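Local coordinates for protein tryptophan synthase alpha chain (Aquifex aeolicus, PDB 2EKC) that probably cleaves indoleglycerol phosphate to indole and glyceraldehyde 3-phosphate, as the alpha subunit of the enzyme that completes tryptophan biosynthesis, at residues A[32-37]-A[86-91]; A[51-56]-A[79-84]; A[61-66]-A[236-241]; A[21-26]-A[38-43]. All blocks are in the same frame, centred on the assembly; numbering follows the deposited sequence.

Interaction 1. Residues A[32-37]-A[86-91]; sequences TSLKAF and ETLRKE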
loop_
_atom_site.group_PDB
_atom_site.type_symbol
_atom_site.label_atom_id
_atom_site.label_comp_id
_atom_site.label_asym_id
_atom_site.label_seq_id
_atom_site.Cartn_x
_atom_site.Cartn_y
_atom_site.Cartn_z
ATOM N N THR A 32 -12.998 11.735 -10.095
ATOM C CA THR A 32 -13.564 11.175 -8.875
ATOM C C THR A 32 -12.491 10.505 -8.017
ATOM O O THR A 32 -12.482 10.665 -6.799
ATOM C CB THR A 32 -14.665 10.149 -9.199
ATOM O OG1 THR A 32 -15.679 10.771 -9.997
ATOM C CG2 THR A 32 -15.293 9.611 -7.917
ATOM N N SER A 33 -11.579 9.764 -8.646
ATOM C CA SER A 33 -10.521 9.094 -7.895
ATOM C C SER A 33 -9.606 10.107 -7.213
ATOM O O SER A 33 -9.121 9.876 -6.107
ATOM C CB SER A 33 -9.698 8.166 -8.808
ATOM O OG SER A 33 -8.812 8.876 -9.660
ATOM N N LEU A 34 -9.371 11.237 -7.865
ATOM C CA LEU A 34 -8.514 12.260 -7.276
ATOM C C LEU A 34 -9.182 12.841 -6.035
ATOM O O LEU A 34 -8.526 13.076 -5.023
ATOM C CB LEU A 34 -8.233 13.368 -8.287
ATOM C CG LEU A 34 -7.358 14.529 -7.814
ATOM C CD1 LEU A 34 -5.992 14.015 -7.363
ATOM C CD2 LEU A 34 -7.207 15.530 -8.953
ATOM N N LYS A 35 -10.491 13.062 -6.105
ATOM C CA LYS A 35 -11.214 13.594 -4.957
ATOM C C LYS A 35 -11.152 12.582 -3.818
ATOM O O LYS A 35 -10.962 12.950 -2.660
ATOM C CB LYS A 35 -12.670 13.892 -5.336
ATOM C CG LYS A 35 -12.798 15.010 -6.357
ATOM C CD LYS A 35 -14.243 15.234 -6.782
ATOM C CE LYS A 35 -14.313 16.292 -7.876
ATOM N NZ LYS A 35 -15.692 16.483 -8.401
ATOM N N ALA A 36 -11.296 11.303 -4.160
ATOM C CA ALA A 36 -11.237 10.220 -3.181
ATOM C C ALA A 36 -9.880 10.213 -2.474
ATOM O O ALA A 36 -9.808 10.144 -1.245
ATOM C CB ALA A 36 -11.469 8.883 -3.877
ATOM N N PHE A 37 -8.807 10.267 -3.256
ATOM C CA PHE A 37 -7.453 10.288 -2.706
ATOM C C PHE A 37 -7.280 11.453 -1.725
ATOM O O PHE A 37 -6.758 11.282 -0.627
ATOM C CB PHE A 37 -6.427 10.408 -3.838
ATOM C CG PHE A 37 -5.984 9.081 -4.411
ATOM C CD1 PHE A 37 -5.243 8.192 -3.643
ATOM C CD2 PHE A 37 -6.286 8.737 -5.722
ATOM C CE1 PHE A 37 -4.804 6.974 -4.178
ATOM C CE2 PHE A 37 -5.855 7.526 -6.266
ATOM C CZ PHE A 37 -5.112 6.645 -5.492
ATOM N N GLU A 86 2.249 13.147 -8.287
ATOM C CA GLU A 86 2.882 14.460 -8.222
ATOM C C GLU A 86 1.909 15.505 -7.664
ATOM O O GLU A 86 2.281 16.336 -6.836
ATOM C CB GLU A 86 3.369 14.881 -9.612
ATOM C CG GLU A 86 3.989 16.274 -9.654
ATOM C CD GLU A 86 4.430 16.679 -11.049
ATOM O OE1 GLU A 86 5.442 16.132 -11.540
ATOM O OE2 GLU A 86 3.758 17.538 -11.659
ATOM N N THR A 87 0.661 15.455 -8.114
ATOM C CA THR A 87 -0.349 16.394 -7.647
ATOM C C THR A 87 -0.580 16.282 -6.140
ATOM O O THR A 87 -0.643 17.292 -5.436
ATOM C CB THR A 87 -1.680 16.175 -8.385
ATOM O OG1 THR A 87 -1.501 16.466 -9.777
ATOM C CG2 THR A 87 -2.762 17.085 -7.823
ATOM N N LEU A 88 -0.696 15.055 -5.644
ATOM C CA LEU A 88 -0.929 14.831 -4.219
ATOM C C LEU A 88 0.311 15.150 -3.384
ATOM O O LEU A 88 0.203 15.637 -2.260
ATOM C CB LEU A 88 -1.355 13.379 -3.972
ATOM C CG LEU A 88 -2.703 12.938 -4.553
ATOM C CD1 LEU A 88 -2.930 11.483 -4.237
ATOM C CD2 LEU A 88 -3.829 13.794 -3.965
ATOM N N ARG A 89 1.484 14.867 -3.939
ATOM C CA ARG A 89 2.737 15.120 -3.248
ATOM C C ARG A 89 2.883 16.589 -2.853
ATOM O O ARG A 89 3.421 16.901 -1.791
ATOM C CB ARG A 89 3.920 14.699 -4.127
ATOM C CG ARG A 89 5.286 15.044 -3.535
ATOM C CD ARG A 89 5.412 14.504 -2.119
ATOM N NE ARG A 89 5.509 13.048 -2.088
ATOM C CZ ARG A 89 4.993 12.287 -1.128
ATOM N NH1 ARG A 89 4.333 12.841 -0.117
ATOM N NH2 ARG A 89 5.152 10.970 -1.171
ATOM N N LYS A 90 2.394 17.487 -3.701
ATOM C CA LYS A 90 2.495 18.913 -3.416
ATOM C C LYS A 90 1.639 19.322 -2.221
ATOM O O LYS A 90 2.004 20.225 -1.471
ATOM C CB LYS A 90 2.088 19.735 -4.645
ATOM C CG LYS A 90 2.849 19.373 -5.913
ATOM C CD LYS A 90 2.855 20.518 -6.932
ATOM C CE LYS A 90 1.453 20.960 -7.325
ATOM N NZ LYS A 90 0.702 19.912 -8.063
ATOM N N GLU A 91 0.513 18.642 -2.034
ATOM C CA GLU A 91 -0.398 18.955 -0.939
ATOM C C GLU A 91 -0.098 18.205 0.353
ATOM O O GLU A 91 -0.428 18.676 1.436
ATOM C CB GLU A 91 -1.835 18.665 -1.368
ATOM C CG GLU A 91 -2.213 19.309 -2.682
ATOM C CD GLU A 91 -3.577 18.872 -3.166
ATOM O OE1 GLU A 91 -4.576 19.172 -2.481
ATOM O OE2 GLU A 91 -3.646 18.222 -4.232
#
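Leu88 of helix 78-91 carries most of this contact, offering one methyl to each of two residues on helix 30-42. Its CD1 rests against the root of the Phe37 side chain, 3.7 Å from Phe37 CB, and the two side chains cross at about a right angle. The Phe37 ring leans off beyond that point, and the methyl meets it obliquely. The other branch, Leu88 CD2, lies 4.0 Å from Leu34 CD1, where the two leucines slide past each other in opposite directions. Leu34 leaves its helix at a slant to the partner; with CG anti to the backbone N (chi1 179°), CD1 swings across the gap. On the outer side the methyl of Thr87 adds a loose touch, with CG2 4.5 Å from Leu34 CD1.

No hydrogen bond crosses between the segments. Thr87 OG1 is bonded back to Glu83 O, one turn earlier in its own helix, while Arg89 forms a salt bridge with Asp124. Further along, Glu91 and Lys38 form only a long, weak ion pair.

The backbones stay well apart: the axes of the short segments approach to 11.4 Å at an angle of 28°, and side chains bridge the space. Phe37 and Leu88 are buried and both also touch Leu48 on strand 47-51, whereas Leu34 and Thr87 sit nearer the surface. Two outer helices running roughly the same way, side by side over the strands they cover, are the hallmark of the TIM barrel.

Interaction 2. Residues A[51-56]-A[79-84]; sequences GFPFSD and EDVLEL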
loop_
_atom_site.group_PDB
_atom_site.type_symbol
_atom_site.label_atom_id
_atom_site.label_comp_id
_atom_site.label_asym_id
_atom_site.label_seq_id
_atom_site.Cartn_x
_atom_site.Cartn_y
_atom_site.Cartn_z
ATOM N N GLY A 51 -3.000 2.730 -6.696
ATOM C CA GLY A 51 -3.217 1.647 -7.644
ATOM C C GLY A 51 -2.961 1.995 -9.103
ATOM O O GLY A 51 -3.523 2.953 -9.626
ATOM N N PHE A 52 -2.112 1.198 -9.749
ATOM C CA PHE A 52 -1.734 1.363 -11.160
ATOM C C PHE A 52 -2.538 0.306 -11.932
ATOM O O PHE A 52 -2.210 -0.877 -11.894
ATOM C CB PHE A 52 -0.214 1.131 -11.280
ATOM C CG PHE A 52 0.324 1.120 -12.696
ATOM C CD1 PHE A 52 -0.418 1.611 -13.765
ATOM C CD2 PHE A 52 1.614 0.644 -12.941
ATOM C CE1 PHE A 52 0.115 1.631 -15.061
ATOM C CE2 PHE A 52 2.160 0.658 -14.230
ATOM C CZ PHE A 52 1.409 1.152 -15.293
ATOM N N PRO A 53 -3.609 0.724 -12.634
ATOM C CA PRO A 53 -4.463 -0.194 -13.403
ATOM C C PRO A 53 -3.696 -1.193 -14.267
ATOM O O PRO A 53 -2.818 -0.807 -15.037
ATOM C CB PRO A 53 -5.321 0.752 -14.238
ATOM C CG PRO A 53 -5.419 1.972 -13.364
ATOM C CD PRO A 53 -4.001 2.122 -12.880
ATOM N N PHE A 54 -4.047 -2.473 -14.145
ATOM C CA PHE A 54 -3.387 -3.535 -14.901
ATOM C C PHE A 54 -4.412 -4.439 -15.594
ATOM O O PHE A 54 -5.498 -4.688 -15.064
ATOM C CB PHE A 54 -2.490 -4.355 -13.960
ATOM C CG PHE A 54 -1.677 -5.411 -14.657
ATOM C CD1 PHE A 54 -0.880 -5.087 -15.750
ATOM C CD2 PHE A 54 -1.699 -6.731 -14.211
ATOM C CE1 PHE A 54 -0.114 -6.065 -16.392
ATOM C CE2 PHE A 54 -0.934 -7.716 -14.845
ATOM C CZ PHE A 54 -0.143 -7.381 -15.936
ATOM N N SER A 55 -4.056 -4.943 -16.773
ATOM C CA SER A 55 -4.958 -5.788 -17.560
ATOM C C SER A 55 -5.211 -7.199 -17.028
ATOM O O SER A 55 -6.162 -7.857 -17.461
ATOM C CB SER A 55 -4.435 -5.900 -18.995
ATOM O OG SER A 55 -3.215 -6.619 -19.013
ATOM N N ASP A 56 -4.379 -7.674 -16.104
ATOM C CA ASP A 56 -4.557 -9.022 -15.568
ATOM C C ASP A 56 -4.207 -9.094 -14.084
ATOM O O ASP A 56 -3.265 -9.792 -13.683
ATOM C CB ASP A 56 -3.697 -10.011 -16.367
ATOM C CG ASP A 56 -4.076 -11.457 -16.103
ATOM O OD1 ASP A 56 -5.273 -11.715 -15.845
ATOM O OD2 ASP A 56 -3.187 -12.332 -16.175
ATOM N N GLU A 79 1.506 7.233 -17.015
ATOM C CA GLU A 79 1.717 8.677 -16.957
ATOM C C GLU A 79 0.650 9.375 -16.116
ATOM O O GLU A 79 0.943 10.354 -15.424
ATOM C CB GLU A 79 1.719 9.285 -18.364
ATOM C CG GLU A 79 2.968 8.973 -19.185
ATOM C CD GLU A 79 2.918 7.616 -19.860
ATOM O OE1 GLU A 79 1.920 6.892 -19.674
ATOM O OE2 GLU A 79 3.874 7.276 -20.588
ATOM N N ASP A 80 -0.585 8.886 -16.182
ATOM C CA ASP A 80 -1.673 9.494 -15.414
ATOM C C ASP A 80 -1.498 9.166 -13.937
ATOM O O ASP A 80 -1.796 9.985 -13.065
ATOM C CB ASP A 80 -3.032 8.978 -15.901
ATOM C CG ASP A 80 -3.280 9.280 -17.372
ATOM O OD1 ASP A 80 -3.287 10.470 -17.750
ATOM O OD2 ASP A 80 -3.465 8.322 -18.151
ATOM N N VAL A 81 -1.011 7.961 -13.662
ATOM C CA VAL A 81 -0.782 7.538 -12.290
ATOM C C VAL A 81 0.245 8.435 -11.617
ATOM O O VAL A 81 0.048 8.868 -10.483
ATOM C CB VAL A 81 -0.276 6.078 -12.223
ATOM C CG1 VAL A 81 0.130 5.736 -10.790
ATOM C CG2 VAL A 81 -1.376 5.125 -12.699
ATOM N N LEU A 82 1.345 8.715 -12.315
ATOM C CA LEU A 82 2.390 9.555 -11.744
ATOM C C LEU A 82 1.978 11.024 -11.650
ATOM O O LEU A 82 2.457 11.745 -10.778
ATOM C CB LEU A 82 3.690 9.412 -12.543
ATOM C CG LEU A 82 4.332 8.016 -12.494
ATOM C CD1 LEU A 82 5.687 8.059 -13.173
ATOM C CD2 LEU A 82 4.486 7.558 -11.043
ATOM N N GLU A 83 1.101 11.464 -12.548
ATOM C CA GLU A 83 0.621 12.845 -12.516
ATOM C C GLU A 83 -0.182 13.031 -11.230
ATOM O O GLU A 83 -0.082 14.065 -10.567
ATOM C CB GLU A 83 -0.264 13.139 -13.733
ATOM C CG GLU A 83 -0.975 14.493 -13.693
ATOM C CD GLU A 83 -0.027 15.681 -13.792
ATOM O OE1 GLU A 83 0.862 15.822 -12.924
ATOM O OE2 GLU A 83 -0.177 16.481 -14.739
ATOM N N LEU A 84 -0.971 12.019 -10.880
ATOM C CA LEU A 84 -1.782 12.061 -9.665
ATOM C C LEU A 84 -0.872 12.054 -8.437
ATOM O O LEU A 84 -1.123 12.765 -7.470
ATOM C CB LEU A 84 -2.749 10.866 -9.624
ATOM C CG LEU A 84 -3.666 10.740 -8.397
ATOM C CD1 LEU A 84 -4.965 10.060 -8.789
ATOM C CD2 LEU A 84 -2.955 9.966 -7.294
#
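Gly51 brings the chain up to Val81 at the end of strand 47-51, its O lying 4.3 Å from Val81 CG2. The backbone here still belongs to the sheet, since Gly51 is hydrogen-bonded to Leu23 and Val25 of the neighbouring strand and the turn after it.

Phe52 makes the closest approach. Its CG stands anti to the backbone N (chi1 174°), and this brings CD1 to 3.8 Å from Val81 CG2; the side chains cross at about a right angle, and the methyl comes to the ring obliquely. The ring is also wedged among Phe78, Thr101 and Pro105, while the Phe52 backbone is bonded to Met100 of the next strand. This is the rim of a TIM barrel where strands give way to loops: the helix at 79-84 covers the start of the loop that follows strand 47-51 and leads to Asp60, a predicted active-site residue like Glu49 on the strand itself.

Pro53 then brings the CD corner of its ring to the same methyl, 4.0 Å from Val81 CG2. Gly51, Phe52 and Pro53 thus converge on a single branch of one valine, which is buried along with them. Pro53 also touches Ile76 and, on helix 62-73, Ala71 and Leu72.

From Phe54 onward the chain turns away from helix 78-91. The Phe54 N is hydrogen-bonded to His68 ND1, and its ring stacks with that of Tyr102. Asp56 N sits 3.4 Å above one face of the Phe54 ring, offset toward the rim, as the loop moves out to the exposed Ser55 and Asp56.

Interaction 3. Residues A[61-66]-A[236-241]; sequences GPTIQV and ALVKLA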
loop_
_atom_site.group_PDB
_atom_site.type_symbol
_atom_site.label_atom_id
_atom_site.label_comp_id
_atom_site.label_asym_id
_atom_site.label_seq_id
_atom_site.Cartn_x
_atom_site.Cartn_y
_atom_site.Cartn_z
ATOM N N GLY A 61 -8.825 -8.899 -5.311
ATOM C CA GLY A 61 -10.148 -9.464 -5.117
ATOM C C GLY A 61 -11.109 -8.899 -6.148
ATOM O O GLY A 61 -10.735 -7.998 -6.900
ATOM N N PRO A 62 -12.360 -9.392 -6.205
ATOM C CA PRO A 62 -13.372 -8.928 -7.161
ATOM C C PRO A 62 -13.566 -7.414 -7.266
ATOM O O PRO A 62 -13.604 -6.862 -8.366
ATOM C CB PRO A 62 -14.643 -9.634 -6.687
ATOM C CG PRO A 62 -14.114 -10.916 -6.124
ATOM C CD PRO A 62 -12.918 -10.437 -5.327
ATOM N N THR A 63 -13.708 -6.748 -6.123
ATOM C CA THR A 63 -13.922 -5.304 -6.102
ATOM C C THR A 63 -12.785 -4.531 -6.755
ATOM O O THR A 63 -13.022 -3.641 -7.576
ATOM C CB THR A 63 -14.095 -4.785 -4.661
ATOM O OG1 THR A 63 -15.293 -5.329 -4.096
ATOM C CG2 THR A 63 -14.180 -3.266 -4.651
ATOM N N ILE A 64 -11.552 -4.864 -6.388
ATOM C CA ILE A 64 -10.397 -4.173 -6.953
ATOM C C ILE A 64 -10.211 -4.526 -8.425
ATOM O O ILE A 64 -9.758 -3.697 -9.207
ATOM C CB ILE A 64 -9.099 -4.503 -6.172
ATOM C CG1 ILE A 64 -9.254 -4.083 -4.708
ATOM C CG2 ILE A 64 -7.906 -3.780 -6.800
ATOM C CD1 ILE A 64 -9.614 -2.636 -4.519
ATOM N N GLN A 65 -10.548 -5.754 -8.809
ATOM C CA GLN A 65 -10.423 -6.130 -10.213
ATOM C C GLN A 65 -11.346 -5.260 -11.063
ATOM O O GLN A 65 -11.013 -4.924 -12.198
ATOM C CB GLN A 65 -10.760 -7.610 -10.429
ATOM C CG GLN A 65 -9.748 -8.578 -9.812
ATOM C CD GLN A 65 -9.870 -9.979 -10.388
ATOM O OE1 GLN A 65 -10.966 -10.423 -10.728
ATOM N NE2 GLN A 65 -8.746 -10.686 -10.490
ATOM N N VAL A 66 -12.508 -4.898 -10.521
ATOM C CA VAL A 66 -13.436 -4.044 -11.265
ATOM C C VAL A 66 -12.782 -2.678 -11.458
ATOM O O VAL A 66 -12.836 -2.102 -12.546
ATOM C CB VAL A 66 -14.779 -3.857 -10.519
ATOM C CG1 VAL A 66 -15.617 -2.775 -11.215
ATOM C CG2 VAL A 66 -15.545 -5.172 -10.491
ATOM N N ALA A 236 -12.921 -1.776 0.873
ATOM C CA ALA A 236 -13.973 -0.983 1.504
ATOM C C ALA A 236 -13.974 0.461 1.006
ATOM O O ALA A 236 -15.032 1.077 0.861
ATOM C CB ALA A 236 -13.816 -1.011 3.018
ATOM N N LEU A 237 -12.789 1.005 0.752
ATOM C CA LEU A 237 -12.689 2.376 0.270
ATOM C C LEU A 237 -13.116 2.451 -1.191
ATOM O O LEU A 237 -13.862 3.349 -1.586
ATOM C CB LEU A 237 -11.251 2.893 0.414
ATOM C CG LEU A 237 -10.595 2.777 1.796
ATOM C CD1 LEU A 237 -9.220 3.405 1.734
ATOM C CD2 LEU A 237 -11.452 3.471 2.868
ATOM N N VAL A 238 -12.643 1.497 -1.986
ATOM C CA VAL A 238 -12.945 1.449 -3.412
ATOM C C VAL A 238 -14.449 1.370 -3.678
ATOM O O VAL A 238 -14.965 2.041 -4.576
ATOM C CB VAL A 238 -12.213 0.252 -4.071
ATOM C CG1 VAL A 238 -12.666 0.062 -5.506
ATOM C CG2 VAL A 238 -10.721 0.498 -4.023
ATOM N N LYS A 239 -15.147 0.568 -2.880
ATOM C CA LYS A 239 -16.595 0.406 -3.009
ATOM C C LYS A 239 -17.308 1.759 -2.937
ATOM O O LYS A 239 -18.149 2.085 -3.783
ATOM C CB LYS A 239 -17.103 -0.506 -1.890
ATOM C CG LYS A 239 -18.615 -0.593 -1.779
ATOM C CD LYS A 239 -19.014 -1.588 -0.695
ATOM C CE LYS A 239 -20.522 -1.610 -0.508
ATOM N NZ LYS A 239 -20.972 -2.787 0.284
ATOM N N LEU A 240 -16.963 2.545 -1.923
ATOM C CA LEU A 240 -17.565 3.860 -1.734
ATOM C C LEU A 240 -17.202 4.798 -2.877
ATOM O O LEU A 240 -18.036 5.565 -3.354
ATOM C CB LEU A 240 -17.114 4.453 -0.397
ATOM C CG LEU A 240 -17.652 3.700 0.822
ATOM C CD1 LEU A 240 -17.072 4.289 2.097
ATOM C CD2 LEU A 240 -19.185 3.774 0.828
ATOM N N ALA A 241 -15.952 4.733 -3.318
ATOM C CA ALA A 241 -15.500 5.567 -4.425
ATOM C C ALA A 241 -16.298 5.253 -5.692
ATOM O O ALA A 241 -16.577 6.146 -6.499
ATOM C CB ALA A 241 -14.011 5.347 -4.668
#
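Val238 turns one methyl to Thr63 and the other to Ile64, and the side-chain contact is apolar. The tightest pair is Ile64 CD1 with Val238 CG2 at 3.4 Å, closer than carbons usually pack. The two side chains cross there at about a right angle. Ile64 gets its tip to the valine by folding: CG1 lies beside the backbone N (chi1 -60°) and the chain bends again at chi2 (-56°). Thr63 joins through its methyl, CG2 standing 3.8 Å from Val238 CG1 as the side chains slide past each other in opposite directions.

Between the backbones the axes of the short helical segments cross at 48° and come within 9.5 Å. Thr63 CG2 also passes 4.3 Å from Lys239 N, grazing the backbone of the second helix. In the TIM barrel this pairs helix 62-73, which follows the loop after strand 47-51, with the short helix 235-242 directly after strand 230-233, the last of the barrel. Ile64 is next to Asp60, a predicted proton acceptor, and packs on Tyr22 and Met24 of the first strand, so the buried side of the contact borders the probable active site.

Polar groups make no bond across the segments. Gly61 occupies the N-cap of its helix, and Gln65 NE2 is hydrogen-bonded to Pro57 O in the preceding loop. Lys239 is exposed, its chain extended and its tip leaving the contact.

Interaction 4. Residues A[21-26]-A[38-43]; sequences SYLMVG and KEVLKN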
loop_
_atom_site.group_PDB
_atom_site.type_symbol
_atom_site.label_atom_id
_atom_site.label_comp_id
_atom_site.label_asym_id
_atom_site.label_seq_id
_atom_site.Cartn_x
_atom_site.Cartn_y
_atom_site.Cartn_z
ATOM N N SER A 21 -4.153 3.446 3.245
ATOM C CA SER A 21 -5.331 3.457 2.383
ATOM C C SER A 21 -4.968 3.177 0.935
ATOM O O SER A 21 -4.025 3.757 0.387
ATOM C CB SER A 21 -6.054 4.803 2.487
ATOM O OG SER A 21 -6.440 5.052 3.826
ATOM N N TYR A 22 -5.742 2.294 0.319
ATOM C CA TYR A 22 -5.514 1.885 -1.054
ATOM C C TYR A 22 -6.686 2.267 -1.955
ATOM O O TYR A 22 -7.829 1.873 -1.708
ATOM C CB TYR A 22 -5.263 0.366 -1.049
ATOM C CG TYR A 22 -5.117 -0.332 -2.386
ATOM C CD1 TYR A 22 -4.535 0.301 -3.484
ATOM C CD2 TYR A 22 -5.525 -1.661 -2.532
ATOM C CE1 TYR A 22 -4.368 -0.374 -4.701
ATOM C CE2 TYR A 22 -5.360 -2.344 -3.738
ATOM C CZ TYR A 22 -4.785 -1.695 -4.816
ATOM O OH TYR A 22 -4.641 -2.372 -6.009
ATOM N N LEU A 23 -6.394 3.061 -2.985
ATOM C CA LEU A 23 -7.394 3.495 -3.961
ATOM C C LEU A 23 -6.794 3.318 -5.354
ATOM O O LEU A 23 -5.573 3.295 -5.507
ATOM C CB LEU A 23 -7.776 4.970 -3.748
ATOM C CG LEU A 23 -8.705 5.328 -2.582
ATOM C CD1 LEU A 23 -8.830 6.847 -2.477
ATOM C CD2 LEU A 23 -10.071 4.696 -2.804
ATOM N N MET A 24 -7.653 3.196 -6.361
ATOM C CA MET A 24 -7.213 3.001 -7.744
ATOM C C MET A 24 -7.313 4.278 -8.576
ATOM O O MET A 24 -8.349 4.936 -8.585
ATOM C CB MET A 24 -8.062 1.907 -8.404
ATOM C CG MET A 24 -7.685 1.598 -9.849
ATOM S SD MET A 24 -6.142 0.668 -9.960
ATOM C CE MET A 24 -6.649 -0.854 -9.198
ATOM N N VAL A 25 -6.240 4.623 -9.280
ATOM C CA VAL A 25 -6.257 5.817 -10.117
ATOM C C VAL A 25 -7.188 5.571 -11.295
ATOM O O VAL A 25 -7.053 4.568 -11.989
ATOM C CB VAL A 25 -4.865 6.152 -10.695
ATOM C CG1 VAL A 25 -4.977 7.372 -11.610
ATOM C CG2 VAL A 25 -3.869 6.423 -9.570
ATOM N N GLY A 26 -8.139 6.477 -11.507
ATOM C CA GLY A 26 -9.052 6.329 -12.626
ATOM C C GLY A 26 -10.376 5.642 -12.345
ATOM O O GLY A 26 -11.185 5.475 -13.255
ATOM N N LYS A 38 -7.728 12.636 -2.124
ATOM C CA LYS A 38 -7.617 13.809 -1.269
ATOM C C LYS A 38 -8.413 13.630 0.025
ATOM O O LYS A 38 -7.962 14.019 1.102
ATOM C CB LYS A 38 -8.103 15.050 -2.022
ATOM C CG LYS A 38 -7.174 15.470 -3.154
ATOM C CD LYS A 38 -7.720 16.671 -3.906
ATOM C CE LYS A 38 -6.702 17.205 -4.901
ATOM N NZ LYS A 38 -7.247 18.345 -5.691
ATOM N N GLU A 39 -9.585 13.016 -0.089
ATOM C CA GLU A 39 -10.447 12.798 1.062
ATOM C C GLU A 39 -9.818 11.869 2.098
ATOM O O GLU A 39 -9.839 12.170 3.295
ATOM C CB GLU A 39 -11.789 12.226 0.605
ATOM C CG GLU A 39 -12.853 12.164 1.689
ATOM C CD GLU A 39 -13.253 13.544 2.186
ATOM O OE1 GLU A 39 -13.182 14.500 1.389
ATOM O OE2 GLU A 39 -13.653 13.671 3.364
ATOM N N VAL A 40 -9.250 10.748 1.655
ATOM C CA VAL A 40 -8.649 9.819 2.611
ATOM C C VAL A 40 -7.404 10.416 3.259
ATOM O O VAL A 40 -7.088 10.110 4.409
ATOM C CB VAL A 40 -8.310 8.432 1.967
ATOM C CG1 VAL A 40 -9.547 7.873 1.269
ATOM C CG2 VAL A 40 -7.132 8.544 1.007
ATOM N N LEU A 41 -6.710 11.287 2.538
ATOM C CA LEU A 41 -5.519 11.925 3.088
ATOM C C LEU A 41 -5.920 12.954 4.142
ATOM O O LEU A 41 -5.295 13.050 5.200
ATOM C CB LEU A 41 -4.716 12.605 1.977
ATOM C CG LEU A 41 -4.035 11.647 0.992
ATOM C CD1 LEU A 41 -3.527 12.417 -0.207
ATOM C CD2 LEU A 41 -2.900 10.910 1.690
ATOM N N LYS A 42 -6.973 13.712 3.851
ATOM C CA LYS A 42 -7.459 14.739 4.766
ATOM C C LYS A 42 -8.029 14.144 6.049
ATOM O O LYS A 42 -8.035 14.796 7.097
ATOM C CB LYS A 42 -8.534 15.586 4.075
ATOM C CG LYS A 42 -9.156 16.665 4.954
ATOM C CD LYS A 42 -10.248 17.432 4.212
ATOM C CE LYS A 42 -10.936 18.454 5.115
ATOM N NZ LYS A 42 -11.551 17.818 6.315
ATOM N N ASN A 43 -8.494 12.902 5.976
ATOM C CA ASN A 43 -9.092 12.271 7.138
ATOM C C ASN A 43 -8.228 11.337 7.993
ATOM O O ASN A 43 -8.751 10.582 8.810
ATOM C CB ASN A 43 -10.384 11.571 6.710
ATOM C CG ASN A 43 -11.550 12.546 6.574
ATOM O OD1 ASN A 43 -12.175 12.917 7.566
ATOM N ND2 ASN A 43 -11.828 12.978 5.351
#
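Val40 faces strand 18-24 with both methyls, and everything close in this contact passes through them. CG1 meets Leu23 CD1 at 3.9 Å, the two side chains reaching toward each other tip to tip. CG2 lies over Ser21, 4.2 Å from Ser21 CB. The valine can serve both residues because chi1 (-53°) puts CG1 beside the backbone N and CG2 between that nitrogen and the carbonyl carbon. All three residues are buried, and nothing polar joins them. The Ser21 hydroxyl turns to Thr45 OG1, which is also hydrogen-bonded to Val40 O, so one threonine ties strand to helix end.

The solvent side is looser: Lys42 stands exposed, and Lys38 points away from the strand. At the helix end, bordering helix 246-258, Asn43 folds its amide back over the last turn: ND2 is hydrogen-bonded to Glu39 O at 3.0 Å, a nearly straight bond (165°) with the oxygen close to the amide plane and ND2 tilted 32° out of the plane of the Glu39 carbonyl. A second, weak bond runs from ND2 to Glu39 OE2.

Strand 18-24, helix 30-42 and strand 47-51 form a beta-alpha-beta unit of the TIM barrel, and this contact lays the second half of the helix on its first strand. Ser21 is bonded through its backbone to Ile47 and Glu49 of the next strand, while Leu249 and Val253 of the neighbouring helix 246-258 pack on Val40.

Interactions 1 and 4 share helix 30-42: its second half lies on the first strand in interaction 4, and its first half packs beside helix 78-91 in interaction 1. Interaction 2 uses an earlier part of helix 78-91, and Leu84 there packs on Phe37. Interactions 2 and 4 are joined through neighbouring strands of the barrel, and their touching residues are all buried; interactions 1 and 3 grade from buried to more exposed. Interaction 3 reaches interaction 4 through Leu237 on Ser21 and Leu23. All four are apolar across their segments, but interactions 1 and 3 join helices, 4 joins helix to strand, and 2 joins helix to a loop at the barrel rim.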